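Local coordinates for glutamate receptor kainate-like protein (Pleurobrachia bachei, PDB 4ZDM) that binds glycine as the ligand-binding domain of a ctenophore glutamate-receptor subunit, from a family of ion channels that glycine activates, at residues Ala94-Lys102 and Ser146-Ser155; Ser128-Gln136 and Asn158-Glu166. One frame throughout, in Å; residues are numbered along the deposited sequence.

Contact 1. Residues Ala94-Lys102 and Ser146-Ser155. With NA (sodium ion), chain E; GLY (glycine), chain B.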
# COMPACT_ATOMS: atom_id res chain seq x y z
N ALA A 94 14.56 2.59 13.94
CA ALA A 94 15.85 3.27 13.91
C ALA A 94 16.73 2.44 13.01
O ALA A 94 17.38 1.46 13.40
CB ALA A 94 16.41 3.41 15.33
N LEU A 95 16.67 2.81 11.73
CA LEU A 95 17.35 2.02 10.70
C LEU A 95 18.75 2.53 10.50
O LEU A 95 18.98 3.71 10.18
CB LEU A 95 16.58 2.07 9.38
CG LEU A 95 16.99 1.03 8.35
CD1 LEU A 95 16.59 -0.38 8.78
CD2 LEU A 95 16.41 1.36 6.98
N SER A 96 19.73 1.66 10.73
CA SER A 96 21.11 2.06 10.65
C SER A 96 21.55 2.27 9.22
O SER A 96 21.38 1.42 8.33
CB SER A 96 21.98 1.00 11.31
OG SER A 96 21.44 0.78 12.60
N ASN A 97 22.19 3.43 8.99
CA ASN A 97 22.70 3.82 7.70
C ASN A 97 24.08 3.23 7.54
O ASN A 97 25.01 3.58 8.25
CB ASN A 97 22.71 5.35 7.63
CG ASN A 97 23.17 5.89 6.33
OD1 ASN A 97 23.86 5.21 5.56
ND2 ASN A 97 22.76 7.14 6.05
N ASN A 98 24.19 2.26 6.64
CA ASN A 98 25.48 1.68 6.29
C ASN A 98 25.60 1.68 4.78
O ASN A 98 24.61 1.86 4.03
CB ASN A 98 25.71 0.29 6.91
CG ASN A 98 24.76 -0.76 6.41
OD1 ASN A 98 24.55 -0.91 5.22
ND2 ASN A 98 24.23 -1.53 7.33
N ALA A 99 26.83 1.50 4.29
CA ALA A 99 27.09 1.67 2.88
C ALA A 99 26.43 0.60 2.04
O ALA A 99 25.99 0.88 0.92
CB ALA A 99 28.62 1.67 2.63
N VAL A 100 26.30 -0.60 2.55
CA VAL A 100 25.66 -1.63 1.74
C VAL A 100 24.16 -1.32 1.52
O VAL A 100 23.64 -1.48 0.40
CB VAL A 100 25.84 -2.98 2.35
CG1 VAL A 100 25.19 -3.99 1.45
CG2 VAL A 100 27.33 -3.33 2.44
N ARG A 101 23.45 -0.88 2.57
CA ARG A 101 22.09 -0.44 2.39
C ARG A 101 21.95 0.80 1.54
O ARG A 101 21.03 0.86 0.71
CB ARG A 101 21.48 -0.18 3.76
CG ARG A 101 21.33 -1.44 4.62
CD ARG A 101 20.90 -1.11 6.04
NE ARG A 101 20.61 -2.36 6.77
CZ ARG A 101 20.19 -2.36 8.02
NH1 ARG A 101 20.15 -1.24 8.73
NH2 ARG A 101 19.82 -3.49 8.60
N LYS A 102 22.81 1.79 1.74
CA LYS A 102 22.71 3.07 1.05
C LYS A 102 22.91 2.89 -0.47
O LYS A 102 22.46 3.76 -1.26
CB LYS A 102 23.70 4.07 1.65
CG LYS A 102 23.56 5.50 1.13
CD LYS A 102 24.67 6.36 1.72
CE LYS A 102 25.14 7.47 0.75
NZ LYS A 102 26.53 7.99 1.10
N SER A 146 21.09 -10.50 9.75
CA SER A 146 20.35 -9.52 8.93
C SER A 146 20.04 -8.25 9.70
O SER A 146 19.05 -7.57 9.44
CB SER A 146 19.07 -10.13 8.36
OG SER A 146 19.38 -11.19 7.44
N ARG A 147 20.95 -7.85 10.58
CA ARG A 147 20.87 -6.60 11.31
C ARG A 147 22.19 -5.86 11.08
O ARG A 147 23.17 -6.44 10.66
CB ARG A 147 20.60 -6.89 12.80
CG ARG A 147 20.29 -5.71 13.63
CD ARG A 147 20.20 -6.13 15.09
NE ARG A 147 20.17 -5.05 16.07
CZ ARG A 147 19.08 -4.45 16.48
NH1 ARG A 147 17.91 -4.69 15.90
NH2 ARG A 147 19.19 -3.53 17.44
N ASN A 148 22.20 -4.54 11.29
CA ASN A 148 23.36 -3.73 10.92
C ASN A 148 24.72 -4.11 11.52
O ASN A 148 25.71 -4.07 10.80
CB ASN A 148 23.02 -2.29 11.28
CG ASN A 148 24.21 -1.34 11.18
OD1 ASN A 148 24.72 -1.04 10.10
ND2 ASN A 148 24.65 -0.84 12.34
N PRO A 149 24.82 -4.51 12.81
CA PRO A 149 26.16 -4.86 13.27
C PRO A 149 26.85 -5.95 12.44
O PRO A 149 28.00 -5.75 12.10
CB PRO A 149 25.94 -5.30 14.73
CG PRO A 149 24.69 -4.50 15.12
CD PRO A 149 23.84 -4.56 13.91
N GLU A 150 26.15 -7.04 12.10
CA GLU A 150 26.72 -8.11 11.29
C GLU A 150 27.14 -7.51 9.95
O GLU A 150 28.25 -7.78 9.49
CB GLU A 150 25.73 -9.24 11.08
CG GLU A 150 26.25 -10.38 10.22
CD GLU A 150 25.15 -11.32 9.72
OE1 GLU A 150 24.11 -10.86 9.20
OE2 GLU A 150 25.36 -12.55 9.87
N LEU A 151 26.26 -6.71 9.34
CA LEU A 151 26.47 -6.17 8.00
C LEU A 151 27.70 -5.28 8.05
O LEU A 151 28.53 -5.33 7.15
CB LEU A 151 25.25 -5.36 7.49
CG LEU A 151 23.95 -5.93 6.91
CD1 LEU A 151 23.14 -4.76 6.19
CD2 LEU A 151 24.22 -7.04 5.94
N LEU A 152 27.81 -4.41 9.07
CA LEU A 152 29.01 -3.57 9.24
C LEU A 152 30.28 -4.30 9.42
O LEU A 152 31.31 -3.94 8.84
CB LEU A 152 28.88 -2.67 10.48
CG LEU A 152 28.04 -1.45 10.31
CD1 LEU A 152 28.05 -0.67 11.64
CD2 LEU A 152 28.48 -0.55 9.12
N LEU A 153 30.25 -5.27 10.29
CA LEU A 153 31.47 -5.97 10.63
C LEU A 153 31.92 -6.78 9.41
O LEU A 153 33.09 -6.78 9.11
CB LEU A 153 31.27 -6.86 11.84
CG LEU A 153 31.00 -6.12 13.13
CD1 LEU A 153 30.48 -7.11 14.13
CD2 LEU A 153 32.24 -5.43 13.65
N ALA A 154 30.99 -7.38 8.67
CA ALA A 154 31.35 -8.24 7.54
C ALA A 154 31.79 -7.43 6.35
O ALA A 154 32.54 -7.95 5.51
CB ALA A 154 30.18 -9.12 7.16
N SER A 155 31.36 -6.18 6.24
CA SER A 155 31.71 -5.36 5.08
C SER A 155 32.88 -4.42 5.37
O SER A 155 33.32 -3.68 4.48
CB SER A 155 30.49 -4.56 4.61
OG SER A 155 30.04 -3.64 5.59
NA NA E . 24.00 -14.41 9.50
N GLY B . 18.84 -0.75 14.06
CA GLY B . 19.13 -2.10 13.51
C GLY B . 19.30 -2.14 12.03
O GLY B . 19.67 -3.18 11.46
OXT GLY B . 19.06 -1.11 11.33
O HOH W 1 28.49 -1.30 5.00
O HOH W 2 25.90 -15.56 8.06

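Contact 2. Residues Ser128-Gln136 and Asn158-Glu166. With NA (sodium ion), chain F; SO4 (sulfate ion), chain C.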
# COMPACT_ATOMS: atom_id res chain seq x y z
N SER A 128 39.32 -6.28 27.63
CA SER A 128 39.56 -4.85 27.69
C SER A 128 39.23 -4.16 26.37
O SER A 128 38.97 -2.96 26.32
CB SER A 128 41.02 -4.57 28.08
OG SER A 128 41.28 -5.07 29.39
N HIS A 129 39.27 -4.92 25.28
CA HIS A 129 38.95 -4.38 23.96
C HIS A 129 38.24 -5.46 23.17
O HIS A 129 38.56 -6.62 23.33
CB HIS A 129 40.19 -3.93 23.18
CG HIS A 129 41.15 -3.12 23.98
ND1 HIS A 129 40.92 -1.79 24.28
CD2 HIS A 129 42.33 -3.44 24.55
CE1 HIS A 129 41.93 -1.33 25.00
NE2 HIS A 129 42.80 -2.31 25.18
N PRO A 130 37.26 -5.08 22.34
CA PRO A 130 36.52 -6.11 21.59
C PRO A 130 37.34 -7.04 20.71
O PRO A 130 37.01 -8.23 20.59
CB PRO A 130 35.57 -5.28 20.73
CG PRO A 130 35.37 -4.04 21.48
CD PRO A 130 36.68 -3.75 22.14
N LEU A 131 38.40 -6.54 20.09
CA LEU A 131 39.18 -7.42 19.24
C LEU A 131 39.95 -8.49 20.03
O LEU A 131 40.42 -9.46 19.43
CB LEU A 131 40.13 -6.59 18.37
CG LEU A 131 39.38 -5.83 17.28
CD1 LEU A 131 40.35 -5.03 16.46
CD2 LEU A 131 38.62 -6.77 16.39
N GLU A 132 40.04 -8.35 21.35
CA GLU A 132 40.67 -9.40 22.18
C GLU A 132 39.87 -10.70 22.06
O GLU A 132 40.38 -11.77 22.42
CB GLU A 132 40.79 -8.95 23.64
CG GLU A 132 41.82 -7.83 23.83
CD GLU A 132 41.91 -7.31 25.25
OE1 GLU A 132 41.11 -7.72 26.11
OE2 GLU A 132 42.81 -6.47 25.49
N LEU A 133 38.63 -10.64 21.55
CA LEU A 133 37.83 -11.87 21.37
C LEU A 133 38.50 -12.87 20.44
O LEU A 133 38.32 -14.09 20.55
CB LEU A 133 36.42 -11.54 20.84
CG LEU A 133 35.46 -10.93 21.85
CD1 LEU A 133 34.27 -10.37 21.09
CD2 LEU A 133 35.03 -11.99 22.84
N LEU A 134 39.32 -12.34 19.55
CA LEU A 134 39.93 -13.18 18.55
C LEU A 134 41.06 -14.01 19.10
O LEU A 134 41.52 -14.89 18.40
CB LEU A 134 40.44 -12.35 17.37
CG LEU A 134 39.35 -11.59 16.63
CD1 LEU A 134 39.97 -10.71 15.60
CD2 LEU A 134 38.42 -12.56 16.00
N ASN A 135 41.51 -13.76 20.32
CA ASN A 135 42.69 -14.48 20.81
C ASN A 135 42.45 -15.22 22.11
O ASN A 135 43.38 -15.45 22.86
CB ASN A 135 43.84 -13.50 20.98
CG ASN A 135 44.00 -12.61 19.78
OD1 ASN A 135 44.45 -13.06 18.72
ND2 ASN A 135 43.60 -11.34 19.92
N GLN A 136 41.21 -15.61 22.36
CA GLN A 136 40.84 -16.23 23.62
C GLN A 136 39.79 -17.29 23.37
O GLN A 136 39.28 -17.40 22.26
CB GLN A 136 40.35 -15.18 24.62
CG GLN A 136 39.17 -14.33 24.14
CD GLN A 136 37.86 -15.03 24.26
OE1 GLN A 136 37.48 -15.46 25.35
NE2 GLN A 136 37.11 -15.11 23.15
N ASN A 158 38.47 -3.47 7.74
CA ASN A 158 39.35 -4.15 8.68
C ASN A 158 39.08 -5.65 8.72
O ASN A 158 38.02 -6.10 9.15
CB ASN A 158 39.19 -3.58 10.08
CG ASN A 158 40.21 -4.13 11.05
OD1 ASN A 158 40.66 -5.26 10.93
ND2 ASN A 158 40.56 -3.32 12.04
N ALA A 159 40.02 -6.45 8.25
CA ALA A 159 39.80 -7.87 8.25
C ALA A 159 39.60 -8.47 9.66
O ALA A 159 38.99 -9.52 9.76
CB ALA A 159 40.98 -8.58 7.55
N ASP A 160 40.05 -7.82 10.75
CA ASP A 160 39.78 -8.37 12.09
C ASP A 160 38.27 -8.24 12.44
O ASP A 160 37.73 -9.12 13.09
CB ASP A 160 40.58 -7.69 13.21
CG ASP A 160 42.08 -7.95 13.13
OD1 ASP A 160 42.50 -9.06 12.75
OD2 ASP A 160 42.86 -7.03 13.49
N TYR A 161 37.64 -7.12 12.08
CA TYR A 161 36.18 -6.99 12.25
C TYR A 161 35.48 -8.03 11.38
O TYR A 161 34.47 -8.61 11.76
CB TYR A 161 35.73 -5.56 11.93
CG TYR A 161 36.04 -4.54 13.01
CD1 TYR A 161 35.92 -4.86 14.35
CD2 TYR A 161 36.37 -3.23 12.68
CE1 TYR A 161 36.19 -3.92 15.34
CE2 TYR A 161 36.62 -2.28 13.67
CZ TYR A 161 36.53 -2.63 14.99
OH TYR A 161 36.77 -1.68 15.98
N ASN A 162 36.01 -8.29 10.17
CA ASN A 162 35.42 -9.31 9.32
C ASN A 162 35.45 -10.65 10.04
O ASN A 162 34.50 -11.43 9.97
CB ASN A 162 36.16 -9.50 7.98
CG ASN A 162 36.24 -8.25 7.09
OD1 ASN A 162 37.12 -8.18 6.21
ND2 ASN A 162 35.35 -7.29 7.27
N ARG A 163 36.56 -10.92 10.73
CA ARG A 163 36.74 -12.20 11.42
C ARG A 163 35.78 -12.28 12.62
O ARG A 163 35.23 -13.34 12.90
CB ARG A 163 38.20 -12.35 11.87
CG ARG A 163 38.54 -13.66 12.58
CD ARG A 163 39.18 -14.69 11.65
NE ARG A 163 39.21 -15.96 12.36
CZ ARG A 163 40.30 -16.52 12.88
NH1 ARG A 163 41.46 -15.92 12.77
NH2 ARG A 163 40.22 -17.65 13.51
N ILE A 164 35.61 -11.17 13.32
CA ILE A 164 34.59 -11.12 14.38
C ILE A 164 33.21 -11.55 13.83
O ILE A 164 32.49 -12.32 14.46
CB ILE A 164 34.56 -9.71 14.99
CG1 ILE A 164 35.82 -9.42 15.80
CG2 ILE A 164 33.27 -9.56 15.83
CD1 ILE A 164 35.86 -10.10 17.16
N ALA A 165 32.79 -11.05 12.66
CA ALA A 165 31.47 -11.39 12.16
C ALA A 165 31.43 -12.84 11.75
O ALA A 165 30.44 -13.53 11.97
CB ALA A 165 31.10 -10.50 11.01
N GLU A 166 32.53 -13.28 11.11
CA GLU A 166 32.66 -14.64 10.59
C GLU A 166 32.46 -15.67 11.69
O GLU A 166 31.69 -16.60 11.56
CB GLU A 166 34.06 -14.81 9.95
CG GLU A 166 34.43 -16.22 9.47
CD GLU A 166 35.92 -16.35 9.01
OE1 GLU A 166 36.57 -15.35 8.60
OE2 GLU A 166 36.45 -17.49 9.08
NA NA F . 41.78 -11.07 12.11
S SO4 C . 36.64 2.25 15.35
O1 SO4 C . 37.20 2.32 16.71
O2 SO4 C . 36.61 0.83 14.93
O3 SO4 C . 35.37 3.01 15.37
O4 SO4 C . 37.48 2.94 14.38
O HOH W 3 42.53 -13.05 12.64

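Contact 1. Residues Ala94-Lys102 and Ser146-Ser155
Strand 94-96 and helix 99-102 face one side of helix 148-155, with the CA atoms of Ser-96 and Asn-148 6.2 Å apart and those of Asn-98 and Leu-152 7.0 Å apart. The contact crosses the cleft of the two-lobed clamshell of ionotropic glutamate receptor ligand-binding domains. Asn-98 ND2 donates to Asn-148 OD1 across the cleft (2.9 Å, N-H...O 177°), meeting an in-plane lone pair, and the two amide planes lie only 14° apart. With chi1 at 64°, Asn-98 CG sits between its backbone N and carbonyl carbon, so that OD1 can also cap helix 99-102 by accepting from Arg-101 N. The Leu-151 side chain crosses that of Arg-101 at about a right angle, with Leu-151 CD1 3.5 Å from Arg-101 NE. Both lobes grip the glycine carboxylate: Arg-101 NH1 reaches OXT at 2.8 Å, Ser-96 N reaches the same oxygen, and Asn-148 N donates to O at 2.9 Å. Glu-191 accepts from Ser-96 OG and Asn-148 ND2, and bonds the ligand too. Salt-bridged to Glu-17 and Asp-190, Arg-147 spreads one guanidinium face beneath the ligand, whose CA lies 3.7 Å above that plane.

Contact 2. Residues Ser128-Gln136 and Asn158-Glu166
Leu-131 CD2 approaches the Tyr-161 ring obliquely, 3.9 Å from Tyr-161 CD1, the leucine side chain crossing the tyrosine at about a right angle. At the ring's edge, near its plane, lies O2 of a sulfate that probably comes from the crystallisation liquor; Tyr-161 OH donates to this O2 at 2.7 Å. The ring of Phe-212, on strand 205-221, also meets that of Tyr-161, with planes about 15° apart. Leu-131 CD2 further touches Asp-160 CB at 3.8 Å. Leu-134 CD2 packs on CD1 of the buried Ile-164 at 3.7 Å, and Leu-133 CB approaches the same methyl. The contact lays 3-10 segment 130-134 against helix 159-167 at the outer part of one lobe of the clamshell, where Leu-133 and Ile-164 continue onto Val-187 and Ile-189 of strand 186-192. Just past the 3-10 segment, Gln-136 NE2 donates back to Leu-133 O at 3.0 Å, in the carbonyl plane on a lone pair. On the side of the exposed Arg-163, Leu-134 CD2 also meets Arg-163 CG at 3.6 Å. That CG is anti to the arginine's backbone N (chi1 -179°), and the chain then bends at chi2 (98°), carrying the guanidinium to a salt bridge with Asp-167. Asp-160 OD1 coordinates a sodium ion at 2.2 Å. A water on this ion accepts from Arg-163 NH1 at 3.1 Å.

Overall arrangement
The centres of contacts 1 and 2 lie about 17 Å apart, on the same side of the chain's centre. Their segments alternate along the chain, 94-102, 128-136, 146-155 and 158-166, so the two connections interleave. Contact 1 spans the glycine cleft between lobes, whereas contact 2 is packing within one lobe, toward its outer end. They meet through consecutive helices: Leu-153 O of helix 148-155 probably accepts a hydrogen bond from Asn-162 ND2 of helix 159-167 (3.0 Å), and Leu-153 CB packs on Ala-165 CB. Strands 186-192 and 205-221 touch both contacts, linking the helix that contributes to the ligand pocket with the lobe's outer packing.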